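Long-range contacts in acyl-coenzyme A oxidase acox-1.1 (PDB 5K3H), which catalyses the first step of peroxisomal beta-oxidation, using FAD and O2 to desaturate acyl-CoA thioesters to (2E)-enoyl-CoA with release of H2O2: residues A126-E131 against N264-H269; E164-Y169 against H205-G210; S564-L569 against Q605-N610; V571-L576 against D598-Y603. All coordinates share one frame; numbering follows the deposited sequence.

Contact 1: residues A126-E131 against N264-H269; sequences AQASDE and NLLMRH
Three backbone carbonyls at the end of helix 114-127 face the loop 264-269, and most of the polar contact runs through Arg268. Its backbone N donates to Gln127 O at 2.9 Å, approaching from above the carbonyl plane. The side chain leaves with CG anti to the backbone N (chi1 176°) and bends at chi3, which brings the guanidinium back over the turn: NE gives Ala128 O a short bond of 2.7 Å, with that oxygen in the guanidinium plane, and NH2 adds a weak second bond to the same atom. The charged pair is looser. Asp130 OD2 lies 3.6 Å from Arg268 NH2, the carboxylate and guanidinium planes turned 59° apart, so this is a salt bridge without a paired, coplanar fit. Apolar contact falls to Leu266, whose CD1 packs on Gln127 CB and whose CD2 reaches Ala128 CB at 4.2 Å; the amide oxygen of Gln127 is held by Thr217 of strand 211-221. An alanine in place of Arg268 removes both side-chain donors to Ala128 O and the counter-charge of Asp130, and would probably loosen the turn between the two helices. Ser129 is the N-cap of helix 130-141, so the arginine supplies N-H groups precisely where the chain passes from one helix to the next, and its positive charge probably polarises the Ala128 carbonyl.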
loop_
_atom_site.group_PDB
_atom_site.type_symbol
_atom_site.label_atom_id
_atom_site.label_comp_id
_atom_site.label_asym_id
_atom_site.label_seq_id
_atom_site.Cartn_x
_atom_site.Cartn_y
_atom_site.Cartn_z
ATOM N N ALA B 126 -25.998 13.953 19.878
ATOM C CA ALA B 126 -27.011 13.155 19.187
ATOM C C ALA B 126 -27.885 12.336 20.125
ATOM O O ALA B 126 -29.058 12.099 19.809
ATOM C CB ALA B 126 -26.336 12.222 18.181
ATOM N N GLN B 127 -27.345 11.884 21.262
ATOM C CA GLN B 127 -27.995 10.863 22.074
ATOM C C GLN B 127 -28.252 11.273 23.517
ATOM O O GLN B 127 -29.157 10.711 24.149
ATOM C CB GLN B 127 -27.154 9.571 22.080
ATOM C CG GLN B 127 -26.711 9.061 20.696
ATOM C CD GLN B 127 -25.496 8.123 20.774
ATOM O OE1 GLN B 127 -24.954 7.884 21.859
ATOM N NE2 GLN B 127 -25.068 7.596 19.628
ATOM N N ALA B 128 -27.477 12.204 24.069
ATOM C CA ALA B 128 -27.682 12.644 25.438
ATOM C C ALA B 128 -28.869 13.604 25.499
ATOM O O ALA B 128 -29.115 14.368 24.558
ATOM C CB ALA B 128 -26.420 13.309 25.987
ATOM N N SER B 129 -29.650 13.508 26.578
ATOM C CA SER B 129 -30.734 14.455 26.780
ATOM C C SER B 129 -30.165 15.843 27.057
ATOM O O SER B 129 -28.990 16.001 27.398
ATOM C CB SER B 129 -31.637 14.011 27.933
ATOM O OG SER B 129 -31.014 14.238 29.198
ATOM N N ASP B 130 -31.034 16.845 26.948
ATOM C CA ASP B 130 -30.652 18.217 27.232
ATOM C C ASP B 130 -30.072 18.223 28.640
ATOM O O ASP B 130 -28.953 18.686 28.856
ATOM C CB ASP B 130 -31.863 19.145 27.150
ATOM C CG ASP B 130 -32.041 19.750 25.771
ATOM O OD1 ASP B 130 -31.260 20.655 25.411
ATOM O OD2 ASP B 130 -32.963 19.318 25.047
ATOM N N GLU B 131 -30.834 17.696 29.597
ATOM C CA GLU B 131 -30.352 17.623 30.971
ATOM C C GLU B 131 -29.006 16.906 31.043
ATOM O O GLU B 131 -28.152 17.256 31.867
ATOM C CB GLU B 131 -31.398 16.941 31.844
ATOM C CG GLU B 131 -31.068 16.870 33.314
ATOM C CD GLU B 131 -32.241 16.315 34.119
ATOM O OE1 GLU B 131 -33.196 15.786 33.494
ATOM O OE2 GLU B 131 -32.226 16.445 35.368
ATOM N N ASN B 264 -27.174 7.347 33.373
ATOM C CA ASN B 264 -26.052 7.311 32.433
ATOM C C ASN B 264 -26.423 6.686 31.096
ATOM O O ASN B 264 -25.619 6.773 30.167
ATOM C CB ASN B 264 -24.847 6.565 33.008
ATOM C CG ASN B 264 -24.042 7.404 33.983
ATOM O OD1 ASN B 264 -24.593 8.162 34.768
ATOM N ND2 ASN B 264 -22.725 7.271 33.927
ATOM N N LEU B 265 -27.585 6.036 30.991
ATOM C CA LEU B 265 -28.160 5.720 29.692
ATOM C C LEU B 265 -28.492 7.021 28.974
ATOM O O LEU B 265 -29.219 7.859 29.515
ATOM C CB LEU B 265 -29.425 4.871 29.858
ATOM C CG LEU B 265 -30.333 4.704 28.622
ATOM C CD1 LEU B 265 -29.701 3.784 27.580
ATOM C CD2 LEU B 265 -31.733 4.216 28.971
ATOM N N LEU B 266 -27.936 7.212 27.771
ATOM C CA LEU B 266 -28.192 8.425 26.996
ATOM C C LEU B 266 -29.633 8.389 26.489
ATOM O O LEU B 266 -30.011 7.479 25.738
ATOM C CB LEU B 266 -27.203 8.532 25.835
ATOM C CG LEU B 266 -25.711 8.556 26.230
ATOM C CD1 LEU B 266 -24.817 8.925 25.058
ATOM C CD2 LEU B 266 -25.462 9.483 27.426
ATOM N N MET B 267 -30.445 9.368 26.900
ATOM C CA MET B 267 -31.898 9.227 26.821
ATOM C C MET B 267 -32.583 10.352 26.046
ATOM O O MET B 267 -33.715 10.731 26.355
ATOM C CB MET B 267 -32.491 9.132 28.225
ATOM C CG MET B 267 -32.341 7.772 28.862
ATOM S SD MET B 267 -33.168 7.644 30.459
ATOM C CE MET B 267 -31.847 8.073 31.580
ATOM N N ARG B 268 -31.947 10.878 24.995
ATOM C CA ARG B 268 -32.640 11.870 24.180
ATOM C C ARG B 268 -33.844 11.253 23.479
ATOM O O ARG B 268 -34.919 11.861 23.420
ATOM C CB ARG B 268 -31.685 12.489 23.153
ATOM C CG ARG B 268 -32.349 13.486 22.190
ATOM C CD ARG B 268 -31.317 14.378 21.500
ATOM N NE ARG B 268 -30.704 15.250 22.496
ATOM C CZ ARG B 268 -31.004 16.536 22.664
ATOM N NH1 ARG B 268 -31.904 17.123 21.886
ATOM N NH2 ARG B 268 -30.407 17.230 23.623
ATOM N N HIS B 269 -33.699 10.025 22.999
ATOM C CA HIS B 269 -34.708 9.381 22.177
ATOM C C HIS B 269 -35.296 8.124 22.793
ATOM O O HIS B 269 -36.332 7.648 22.317
ATOM C CB HIS B 269 -34.105 9.022 20.812
ATOM C CG HIS B 269 -33.596 10.206 20.054
ATOM N ND1 HIS B 269 -32.314 10.270 19.547
ATOM C CD2 HIS B 269 -34.195 11.370 19.709
ATOM C CE1 HIS B 269 -32.144 11.424 18.929
ATOM N NE2 HIS B 269 -33.272 12.108 19.007
#

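Contact 2: residues E164-Y169 against H205-G210; sequences ETTATY and HMYIKG
Four backbone hydrogen bonds join strand 166-170, with Thr165 just ahead of it, to strand 199-208 in parallel register. His205 N donates to Thr165 O, Ala167 N to His205 O, Tyr207 N to Ala167 O, and Tyr169 N to Tyr207 O at 2.8 Å, the last nearly along the C=O axis. Ala167 thus uses both its N-H and its carbonyl, which also receives a CA-H contact from Met206 CA at 3.3 Å. On one face of the sheet, Thr166 CG2, anti to its carbonyl carbon, comes obliquely to the Tyr207 ring, 3.7 Å from CE1. On the other face Tyr169 and Ile208 lie side by side, with Tyr169 CB 3.7 Å from Ile208 CG1 and Ile208 CG2 at the edge of the ring. Beyond the paired strands a water bridges their ends, donating to Tyr169 O and accepting from Lys209 N at 2.6 Å. The second shell fixes the polar tips: Glu153 takes the Thr165 hydroxyl, Leu160 O the NE2 of His205, and Ala274 O pairs with Tyr169 OH. Within the mixed sheet of the beta domain that acyl-CoA oxidases share with acyl-CoA dehydrogenases, strand 175-179 flanks 166-170 and strand 211-221 flanks 199-208, both antiparallel, while Val272 packs against Met206 and Ile208.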
loop_
_atom_site.group_PDB
_atom_site.type_symbol
_atom_site.label_atom_id
_atom_site.label_comp_id
_atom_site.label_asym_id
_atom_site.label_seq_id
_atom_site.Cartn_x
_atom_site.Cartn_y
_atom_site.Cartn_z
ATOM N N GLU B 164 -21.250 -8.336 22.186
ATOM C CA GLU B 164 -21.367 -9.150 23.391
ATOM C C GLU B 164 -21.423 -8.373 24.706
ATOM O O GLU B 164 -21.878 -8.911 25.715
ATOM C CB GLU B 164 -20.230 -10.175 23.447
ATOM C CG GLU B 164 -20.364 -11.306 22.440
ATOM C CD GLU B 164 -19.041 -11.987 22.152
ATOM O OE1 GLU B 164 -18.328 -12.336 23.115
ATOM O OE2 GLU B 164 -18.714 -12.173 20.963
ATOM N N THR B 165 -20.966 -7.124 24.715
ATOM C CA THR B 165 -20.999 -6.366 25.960
ATOM C C THR B 165 -22.446 -6.127 26.393
ATOM O O THR B 165 -23.288 -5.725 25.586
ATOM C CB THR B 165 -20.245 -5.051 25.787
ATOM O OG1 THR B 165 -18.875 -5.339 25.446
ATOM C CG2 THR B 165 -20.307 -4.219 27.095
ATOM N N THR B 166 -22.754 -6.395 27.664
ATOM C CA THR B 166 -24.114 -6.221 28.162
ATOM C C THR B 166 -24.198 -5.079 29.171
ATOM O O THR B 166 -23.216 -4.718 29.830
ATOM C CB THR B 166 -24.675 -7.502 28.790
ATOM O OG1 THR B 166 -23.782 -7.975 29.803
ATOM C CG2 THR B 166 -24.913 -8.603 27.724
ATOM N N ALA B 167 -25.371 -4.451 29.197
ATOM C CA ALA B 167 -25.756 -3.492 30.218
ATOM C C ALA B 167 -27.083 -3.986 30.760
ATOM O O ALA B 167 -28.115 -3.851 30.092
ATOM C CB ALA B 167 -25.877 -2.078 29.649
ATOM N N THR B 168 -27.069 -4.541 31.962
ATOM C CA THR B 168 -28.246 -5.194 32.510
ATOM C C THR B 168 -28.867 -4.244 33.521
ATOM O O THR B 168 -28.167 -3.722 34.407
ATOM C CB THR B 168 -27.911 -6.541 33.166
ATOM O OG1 THR B 168 -27.242 -7.403 32.232
ATOM C CG2 THR B 168 -29.182 -7.236 33.628
ATOM N N TYR B 169 -30.156 -3.958 33.343
ATOM C CA TYR B 169 -30.820 -3.010 34.222
ATOM C C TYR B 169 -31.143 -3.693 35.543
ATOM O O TYR B 169 -31.889 -4.680 35.573
ATOM C CB TYR B 169 -32.092 -2.445 33.595
ATOM C CG TYR B 169 -32.648 -1.383 34.505
ATOM C CD1 TYR B 169 -31.824 -0.355 34.946
ATOM C CD2 TYR B 169 -33.962 -1.414 34.959
ATOM C CE1 TYR B 169 -32.287 0.621 35.782
ATOM C CE2 TYR B 169 -34.441 -0.424 35.808
ATOM C CZ TYR B 169 -33.589 0.590 36.213
ATOM O OH TYR B 169 -33.995 1.595 37.062
ATOM N N HIS B 205 -25.503 -4.089 24.645
ATOM C CA HIS B 205 -26.859 -4.610 24.562
ATOM C C HIS B 205 -27.592 -4.447 25.885
ATOM O O HIS B 205 -27.115 -4.923 26.924
ATOM C CB HIS B 205 -26.824 -6.081 24.167
ATOM C CG HIS B 205 -26.610 -6.305 22.705
ATOM N ND1 HIS B 205 -26.837 -7.524 22.099
ATOM C CD2 HIS B 205 -26.223 -5.460 21.722
ATOM C CE1 HIS B 205 -26.583 -7.419 20.808
ATOM N NE2 HIS B 205 -26.216 -6.176 20.555
ATOM N N MET B 206 -28.774 -3.822 25.846
ATOM C CA MET B 206 -29.498 -3.483 27.069
ATOM C C MET B 206 -30.533 -4.553 27.423
ATOM O O MET B 206 -31.481 -4.800 26.671
ATOM C CB MET B 206 -30.175 -2.115 26.958
ATOM C CG MET B 206 -30.746 -1.651 28.297
ATOM S SD MET B 206 -31.235 0.082 28.326
ATOM C CE MET B 206 -32.614 0.072 27.160
ATOM N N TYR B 207 -30.394 -5.120 28.615
ATOM C CA TYR B 207 -31.288 -6.151 29.113
ATOM C C TYR B 207 -32.097 -5.605 30.288
ATOM O O TYR B 207 -31.543 -4.953 31.184
ATOM C CB TYR B 207 -30.491 -7.383 29.540
ATOM C CG TYR B 207 -30.004 -8.247 28.393
ATOM C CD1 TYR B 207 -28.879 -7.885 27.653
ATOM C CD2 TYR B 207 -30.643 -9.444 28.071
ATOM C CE1 TYR B 207 -28.413 -8.686 26.618
ATOM C CE2 TYR B 207 -30.182 -10.256 27.026
ATOM C CZ TYR B 207 -29.071 -9.871 26.324
ATOM O OH TYR B 207 -28.620 -10.657 25.308
ATOM N N ILE B 208 -33.409 -5.822 30.254
ATOM C CA ILE B 208 -34.293 -5.496 31.369
ATOM C C ILE B 208 -35.200 -6.683 31.624
ATOM O O ILE B 208 -35.931 -7.113 30.727
ATOM C CB ILE B 208 -35.127 -4.233 31.116
ATOM C CG1 ILE B 208 -34.242 -3.082 30.630
ATOM C CG2 ILE B 208 -35.906 -3.841 32.382
ATOM C CD1 ILE B 208 -35.056 -1.888 30.200
ATOM N N LYS B 209 -35.183 -7.192 32.851
ATOM C CA LYS B 209 -35.985 -8.360 33.204
ATOM C C LYS B 209 -35.677 -9.518 32.262
ATOM O O LYS B 209 -36.543 -10.331 31.958
ATOM C CB LYS B 209 -37.486 -8.039 33.163
ATOM C CG LYS B 209 -38.036 -7.000 34.155
ATOM C CD LYS B 209 -39.569 -6.914 33.969
ATOM C CE LYS B 209 -40.287 -6.004 34.937
ATOM N NZ LYS B 209 -40.358 -4.595 34.434
ATOM N N GLY B 210 -34.435 -9.589 31.787
ATOM C CA GLY B 210 -33.981 -10.672 30.935
ATOM C C GLY B 210 -34.300 -10.527 29.461
ATOM O O GLY B 210 -33.816 -11.340 28.656
HETATM O O HOH W 1 -33.230 -6.763 34.450
#

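Contact 3: residues S564-L569 against Q605-N610; sequences SDLLHL and QKIRPN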
loop_
_atom_site.group_PDB
_atom_site.type_symbol
_atom_site.label_atom_id
_atom_site.label_comp_id
_atom_site.label_asym_id
_atom_site.label_seq_id
_atom_site.Cartn_x
_atom_site.Cartn_y
_atom_site.Cartn_z
ATOM N N SER B 564 -12.351 22.122 -16.205
ATOM C CA SER B 564 -12.922 21.395 -17.324
ATOM C C SER B 564 -11.882 20.497 -17.968
ATOM O O SER B 564 -12.199 19.375 -18.377
ATOM C CB SER B 564 -13.502 22.381 -18.333
ATOM O OG SER B 564 -13.865 21.748 -19.547
ATOM N N ASP B 565 -10.635 20.974 -18.075
ATOM C CA ASP B 565 -9.553 20.102 -18.525
ATOM C C ASP B 565 -9.389 18.927 -17.583
ATOM O O ASP B 565 -9.217 17.789 -18.024
ATOM C CB ASP B 565 -8.225 20.854 -18.607
ATOM C CG ASP B 565 -8.216 21.901 -19.677
ATOM O OD1 ASP B 565 -9.126 21.879 -20.532
ATOM O OD2 ASP B 565 -7.260 22.717 -19.691
ATOM N N LEU B 566 -9.392 19.197 -16.272
ATOM C CA LEU B 566 -9.304 18.121 -15.286
ATOM C C LEU B 566 -10.449 17.150 -15.456
ATOM O O LEU B 566 -10.237 15.929 -15.454
ATOM C CB LEU B 566 -9.348 18.674 -13.853
ATOM C CG LEU B 566 -8.098 18.635 -12.988
ATOM C CD1 LEU B 566 -8.433 18.700 -11.510
ATOM C CD2 LEU B 566 -7.305 17.406 -13.303
ATOM N N LEU B 567 -11.670 17.683 -15.633
ATOM C CA LEU B 567 -12.856 16.837 -15.744
ATOM C C LEU B 567 -12.785 15.934 -16.965
ATOM O O LEU B 567 -13.147 14.750 -16.891
ATOM C CB LEU B 567 -14.110 17.702 -15.824
ATOM C CG LEU B 567 -15.368 16.905 -16.188
ATOM C CD1 LEU B 567 -15.816 15.904 -15.111
ATOM C CD2 LEU B 567 -16.467 17.868 -16.548
ATOM N N HIS B 568 -12.297 16.469 -18.092
ATOM C CA HIS B 568 -12.185 15.669 -19.307
ATOM C C HIS B 568 -11.157 14.571 -19.152
ATOM O O HIS B 568 -11.327 13.487 -19.723
ATOM C CB HIS B 568 -11.827 16.532 -20.512
ATOM C CG HIS B 568 -13.008 17.146 -21.178
ATOM N ND1 HIS B 568 -13.527 18.369 -20.801
ATOM C CD2 HIS B 568 -13.826 16.665 -22.143
ATOM C CE1 HIS B 568 -14.588 18.635 -21.540
ATOM N NE2 HIS B 568 -14.794 17.614 -22.358
ATOM N N LEU B 569 -10.066 14.840 -18.429
ATOM C CA LEU B 569 -9.127 13.770 -18.083
ATOM C C LEU B 569 -9.807 12.697 -17.239
ATOM O O LEU B 569 -9.684 11.493 -17.513
ATOM C CB LEU B 569 -7.934 14.347 -17.323
ATOM C CG LEU B 569 -6.861 13.363 -16.840
ATOM C CD1 LEU B 569 -6.228 12.596 -18.019
ATOM C CD2 LEU B 569 -5.806 14.085 -16.034
ATOM N N GLN B 605 -1.168 15.842 -21.544
ATOM C CA GLN B 605 -0.364 16.960 -22.027
ATOM C C GLN B 605 -1.031 18.307 -21.728
ATOM O O GLN B 605 -0.353 19.298 -21.418
ATOM C CB GLN B 605 -0.145 16.762 -23.536
ATOM C CG GLN B 605 0.143 18.025 -24.382
ATOM C CD GLN B 605 -1.148 18.740 -24.852
ATOM O OE1 GLN B 605 -2.179 18.092 -25.090
ATOM N NE2 GLN B 605 -1.081 20.083 -24.999
ATOM N N LYS B 606 -2.363 18.363 -21.823
ATOM C CA LYS B 606 -3.085 19.606 -21.574
ATOM C C LYS B 606 -3.016 19.995 -20.103
ATOM O O LYS B 606 -2.940 21.190 -19.763
ATOM C CB LYS B 606 -4.538 19.452 -22.047
ATOM C CG LYS B 606 -5.322 20.750 -22.049
ATOM C CD LYS B 606 -5.127 21.439 -23.399
ATOM C CE LYS B 606 -5.451 22.902 -23.351
ATOM N NZ LYS B 606 -6.594 23.162 -22.459
ATOM N N ILE B 607 -3.039 18.999 -19.210
ATOM C CA ILE B 607 -3.029 19.267 -17.779
ATOM C C ILE B 607 -1.637 19.707 -17.320
ATOM O O ILE B 607 -1.510 20.549 -16.413
ATOM C CB ILE B 607 -3.493 18.002 -17.032
ATOM C CG1 ILE B 607 -4.992 17.741 -17.250
ATOM C CG2 ILE B 607 -3.178 18.104 -15.545
ATOM C CD1 ILE B 607 -5.878 18.801 -16.700
ATOM N N ARG B 608 -0.581 19.218 -17.984
ATOM C CA ARG B 608 0.783 19.379 -17.477
ATOM C C ARG B 608 1.152 20.809 -17.072
ATOM O O ARG B 608 1.544 21.005 -15.908
ATOM C CB ARG B 608 1.766 18.814 -18.512
ATOM C CG ARG B 608 3.214 18.722 -18.055
ATOM C CD ARG B 608 3.960 19.967 -18.426
ATOM N NE ARG B 608 5.358 20.003 -17.999
ATOM C CZ ARG B 608 6.359 19.436 -18.688
ATOM N NH1 ARG B 608 6.103 18.748 -19.799
ATOM N NH2 ARG B 608 7.617 19.548 -18.268
ATOM N N PRO B 609 1.015 21.842 -17.924
ATOM C CA PRO B 609 1.422 23.196 -17.495
ATOM C C PRO B 609 0.688 23.684 -16.263
ATOM O O PRO B 609 1.176 24.590 -15.573
ATOM C CB PRO B 609 1.078 24.082 -18.701
ATOM C CG PRO B 609 0.757 23.189 -19.801
ATOM C CD PRO B 609 0.430 21.839 -19.277
ATOM N N ASN B 610 -0.474 23.122 -15.969
ATOM C CA ASN B 610 -1.262 23.532 -14.828
ATOM C C ASN B 610 -1.136 22.566 -13.669
ATOM O O ASN B 610 -1.748 22.803 -12.618
ATOM C CB ASN B 610 -2.740 23.666 -15.219
ATOM C CG ASN B 610 -3.074 25.032 -15.758
ATOM O OD1 ASN B 610 -2.488 26.048 -15.332
ATOM N ND2 ASN B 610 -4.007 25.081 -16.699
HETATM O O HOH W 2 -5.008 22.872 -18.114
#
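Polar contact between helices 557-577 and 590-616 centres on Asp565. Lys606, bent at chi2 and chi4, curls back so that NZ donates to Asp565 OD2 at 2.9 Å, a salt bridge in which the ammonium meets the oxygen from above the carboxylate plane; the two side chains cross at about a right angle. A water gives a second grip on the same oxygen, donating to Asp565 OD2 at 2.8 Å and to Lys606 O, and accepting from Asn610 ND2. An alanine at Asp565 removes the carboxylate, and with it the salt bridge and one of the water's three partners, and would probably leave Lys606 less firmly placed and the polar margin looser. Apolar contact belongs to Ile607, whose CD1 presses on the backbone of the facing helix, 3.6 Å from Leu566 N, and also meets Leu566 CD2 at 3.9 Å. Its CG1 touches Leu569 CD2. Beyond these residues, Leu566 and Leu569 also pack on helix 338-367, while Thr24 binds the amide nitrogen of Asn610. The segment axes approach to 9.7 Å at 138°, so the helices run roughly antiparallel: an oblique helix pair with a buried apolar seam and a polar margin, within the alpha-helical C-terminal domain of the acyl-CoA oxidase fold.

Contact 4: residues V571-L576 against D598-Y603; sequences VNYELL and DQLYFY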
loop_
_atom_site.group_PDB
_atom_site.type_symbol
_atom_site.label_atom_id
_atom_site.label_comp_id
_atom_site.label_asym_id
_atom_site.label_seq_id
_atom_site.Cartn_x
_atom_site.Cartn_y
_atom_site.Cartn_z
ATOM N N VAL B 571 -13.081 11.822 -16.875
ATOM C CA VAL B 571 -14.075 10.942 -17.489
ATOM C C VAL B 571 -13.415 9.971 -18.468
ATOM O O VAL B 571 -13.822 8.809 -18.561
ATOM C CB VAL B 571 -15.201 11.762 -18.153
ATOM C CG1 VAL B 571 -15.995 12.529 -17.108
ATOM C CG2 VAL B 571 -14.627 12.727 -19.204
ATOM N N ASN B 572 -12.340 10.384 -19.149
ATOM C CA ASN B 572 -11.663 9.450 -20.053
ATOM C C ASN B 572 -10.853 8.397 -19.304
ATOM O O ASN B 572 -10.840 7.225 -19.702
ATOM C CB ASN B 572 -10.774 10.199 -21.040
ATOM C CG ASN B 572 -11.569 10.815 -22.154
ATOM O OD1 ASN B 572 -12.061 10.101 -23.035
ATOM N ND2 ASN B 572 -11.674 12.147 -22.158
ATOM N N TYR B 573 -10.144 8.794 -18.240
ATOM C CA TYR B 573 -9.413 7.816 -17.440
ATOM C C TYR B 573 -10.362 6.826 -16.776
ATOM O O TYR B 573 -10.143 5.609 -16.812
ATOM C CB TYR B 573 -8.583 8.533 -16.390
ATOM C CG TYR B 573 -7.698 7.612 -15.603
ATOM C CD1 TYR B 573 -6.429 7.277 -16.075
ATOM C CD2 TYR B 573 -8.123 7.054 -14.411
ATOM C CE1 TYR B 573 -5.602 6.436 -15.364
ATOM C CE2 TYR B 573 -7.297 6.208 -13.696
ATOM C CZ TYR B 573 -6.040 5.913 -14.181
ATOM O OH TYR B 573 -5.210 5.078 -13.484
ATOM N N GLU B 574 -11.420 7.337 -16.138
ATOM C CA GLU B 574 -12.356 6.460 -15.450
ATOM C C GLU B 574 -13.102 5.570 -16.436
ATOM O O GLU B 574 -13.379 4.405 -16.136
ATOM C CB GLU B 574 -13.325 7.294 -14.613
ATOM C CG GLU B 574 -12.652 8.151 -13.529
ATOM C CD GLU B 574 -11.899 7.318 -12.485
ATOM O OE1 GLU B 574 -12.436 6.258 -12.074
ATOM O OE2 GLU B 574 -10.777 7.721 -12.060
ATOM N N LEU B 575 -13.443 6.090 -17.620
ATOM C CA LEU B 575 -14.123 5.246 -18.605
ATOM C C LEU B 575 -13.204 4.153 -19.138
ATOM O O LEU B 575 -13.625 2.997 -19.276
ATOM C CB LEU B 575 -14.686 6.082 -19.755
ATOM C CG LEU B 575 -15.439 5.315 -20.867
ATOM C CD1 LEU B 575 -16.587 4.415 -20.315
ATOM C CD2 LEU B 575 -15.949 6.297 -21.958
ATOM N N LEU B 576 -11.947 4.483 -19.448
ATOM C CA LEU B 576 -11.011 3.437 -19.852
ATOM C C LEU B 576 -10.866 2.394 -18.758
ATOM O O LEU B 576 -10.725 1.202 -19.051
ATOM C CB LEU B 576 -9.658 4.047 -20.215
ATOM C CG LEU B 576 -8.719 3.304 -21.185
ATOM C CD1 LEU B 576 -9.349 3.014 -22.546
ATOM C CD2 LEU B 576 -7.450 4.117 -21.372
ATOM N N ASP B 598 -6.942 8.239 -26.934
ATOM C CA ASP B 598 -6.321 9.449 -27.480
ATOM C C ASP B 598 -6.682 10.680 -26.661
ATOM O O ASP B 598 -5.834 11.538 -26.424
ATOM C CB ASP B 598 -6.745 9.634 -28.930
ATOM C CG ASP B 598 -6.262 8.508 -29.809
ATOM O OD1 ASP B 598 -5.273 7.819 -29.446
ATOM O OD2 ASP B 598 -6.900 8.289 -30.862
ATOM N N GLN B 599 -7.939 10.784 -26.223
ATOM C CA GLN B 599 -8.334 11.872 -25.337
ATOM C C GLN B 599 -7.566 11.804 -24.026
ATOM O O GLN B 599 -7.197 12.841 -23.454
ATOM C CB GLN B 599 -9.833 11.797 -25.049
ATOM C CG GLN B 599 -10.676 11.911 -26.280
ATOM C CD GLN B 599 -10.548 13.236 -26.921
ATOM O OE1 GLN B 599 -11.007 14.242 -26.373
ATOM N NE2 GLN B 599 -9.882 13.272 -28.086
ATOM N N LEU B 600 -7.365 10.588 -23.508
ATOM C CA LEU B 600 -6.610 10.425 -22.276
ATOM C C LEU B 600 -5.199 10.974 -22.439
ATOM O O LEU B 600 -4.742 11.800 -21.632
ATOM C CB LEU B 600 -6.602 8.951 -21.847
ATOM C CG LEU B 600 -5.604 8.541 -20.758
ATOM C CD1 LEU B 600 -5.828 9.308 -19.474
ATOM C CD2 LEU B 600 -5.732 7.048 -20.481
ATOM N N TYR B 601 -4.490 10.522 -23.480
ATOM C CA TYR B 601 -3.133 11.000 -23.711
ATOM C C TYR B 601 -3.098 12.489 -24.055
ATOM O O TYR B 601 -2.163 13.191 -23.646
ATOM C CB TYR B 601 -2.483 10.141 -24.790
ATOM C CG TYR B 601 -2.488 8.689 -24.373
ATOM C CD1 TYR B 601 -2.101 8.332 -23.089
ATOM C CD2 TYR B 601 -2.879 7.681 -25.242
ATOM C CE1 TYR B 601 -2.116 7.007 -22.670
ATOM C CE2 TYR B 601 -2.899 6.349 -24.837
ATOM C CZ TYR B 601 -2.514 6.026 -23.544
ATOM O OH TYR B 601 -2.509 4.738 -23.109
ATOM N N PHE B 602 -4.122 12.999 -24.760
ATOM C CA PHE B 602 -4.179 14.427 -25.048
ATOM C C PHE B 602 -4.319 15.257 -23.774
ATOM O O PHE B 602 -3.590 16.232 -23.583
ATOM C CB PHE B 602 -5.328 14.745 -26.010
ATOM C CG PHE B 602 -5.500 16.229 -26.267
ATOM C CD1 PHE B 602 -4.716 16.879 -27.222
ATOM C CD2 PHE B 602 -6.419 16.976 -25.535
ATOM C CE1 PHE B 602 -4.868 18.237 -27.466
ATOM C CE2 PHE B 602 -6.567 18.341 -25.752
ATOM C CZ PHE B 602 -5.800 18.974 -26.721
ATOM N N TYR B 603 -5.247 14.892 -22.881
ATOM C CA TYR B 603 -5.457 15.742 -21.711
ATOM C C TYR B 603 -4.343 15.606 -20.675
ATOM O O TYR B 603 -4.118 16.549 -19.912
ATOM C CB TYR B 603 -6.821 15.471 -21.065
ATOM C CG TYR B 603 -7.962 16.184 -21.774
ATOM C CD1 TYR B 603 -8.193 17.529 -21.569
ATOM C CD2 TYR B 603 -8.783 15.503 -22.684
ATOM C CE1 TYR B 603 -9.232 18.182 -22.224
ATOM C CE2 TYR B 603 -9.814 16.142 -23.362
ATOM C CZ TYR B 603 -10.043 17.481 -23.125
ATOM O OH TYR B 603 -11.079 18.130 -23.787
#
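Two helices of the alpha-helical C-terminal domain, 557-577 and 590-616, pack here in an oblique antiparallel pair, their segment axes 8.9 Å apart and crossing at -140°. The tight part is built on Leu600, which sends one methyl to each of two partners. CD1 lies at the edge of the Tyr573 ring, 4.0 Å from Tyr573 CD1, the two side chains running side by side; CD2 meets Leu576 at about a right angle. Tyr573 also turns its ring to that of His342, which binds FAD and probably also ATP. The buried Asn572 amide straddles Gln599 CB, with OD1 and ND2 each 3.4 Å from that carbon, close but unbonded across the interface; its bonds go to Tyr491 OH and His568 O. The looser side is at partly exposed Gln599, whose chain bends at chi2 and leads away, and at Tyr603, whose CD2 is 4.5 Å from Asn572 ND2. Beyond Leu600, Glu530 of the second subunit binds Tyr601 OH, and Arg533 of that subunit packs on Leu576. Among the apolar pairs the nearest approach is methyl to methyl, Leu576 CD2 to Leu600 CD2 at 3.5 Å.

From the N terminus, the chain first leaves helix 114-127 at contact 1 and returns to it 133 residues later, after most of the beta-strands. Contact 2 is nested inside that loop, pairing strands 166-170 and 199-208, and the two touch where Leu265 CD1 packs on Met206 SD; together they tie the turn between helices 114-127 and 130-141 to the beta domain. Both later contacts follow in series after contact 1, on the opposite side of the chain's centre; contact 3 closes the loop from helix 557-577 to helix 590-616, and contact 4 closes a shorter one nested inside it. They meet through His568 with Tyr603 and Leu569 with Leu600.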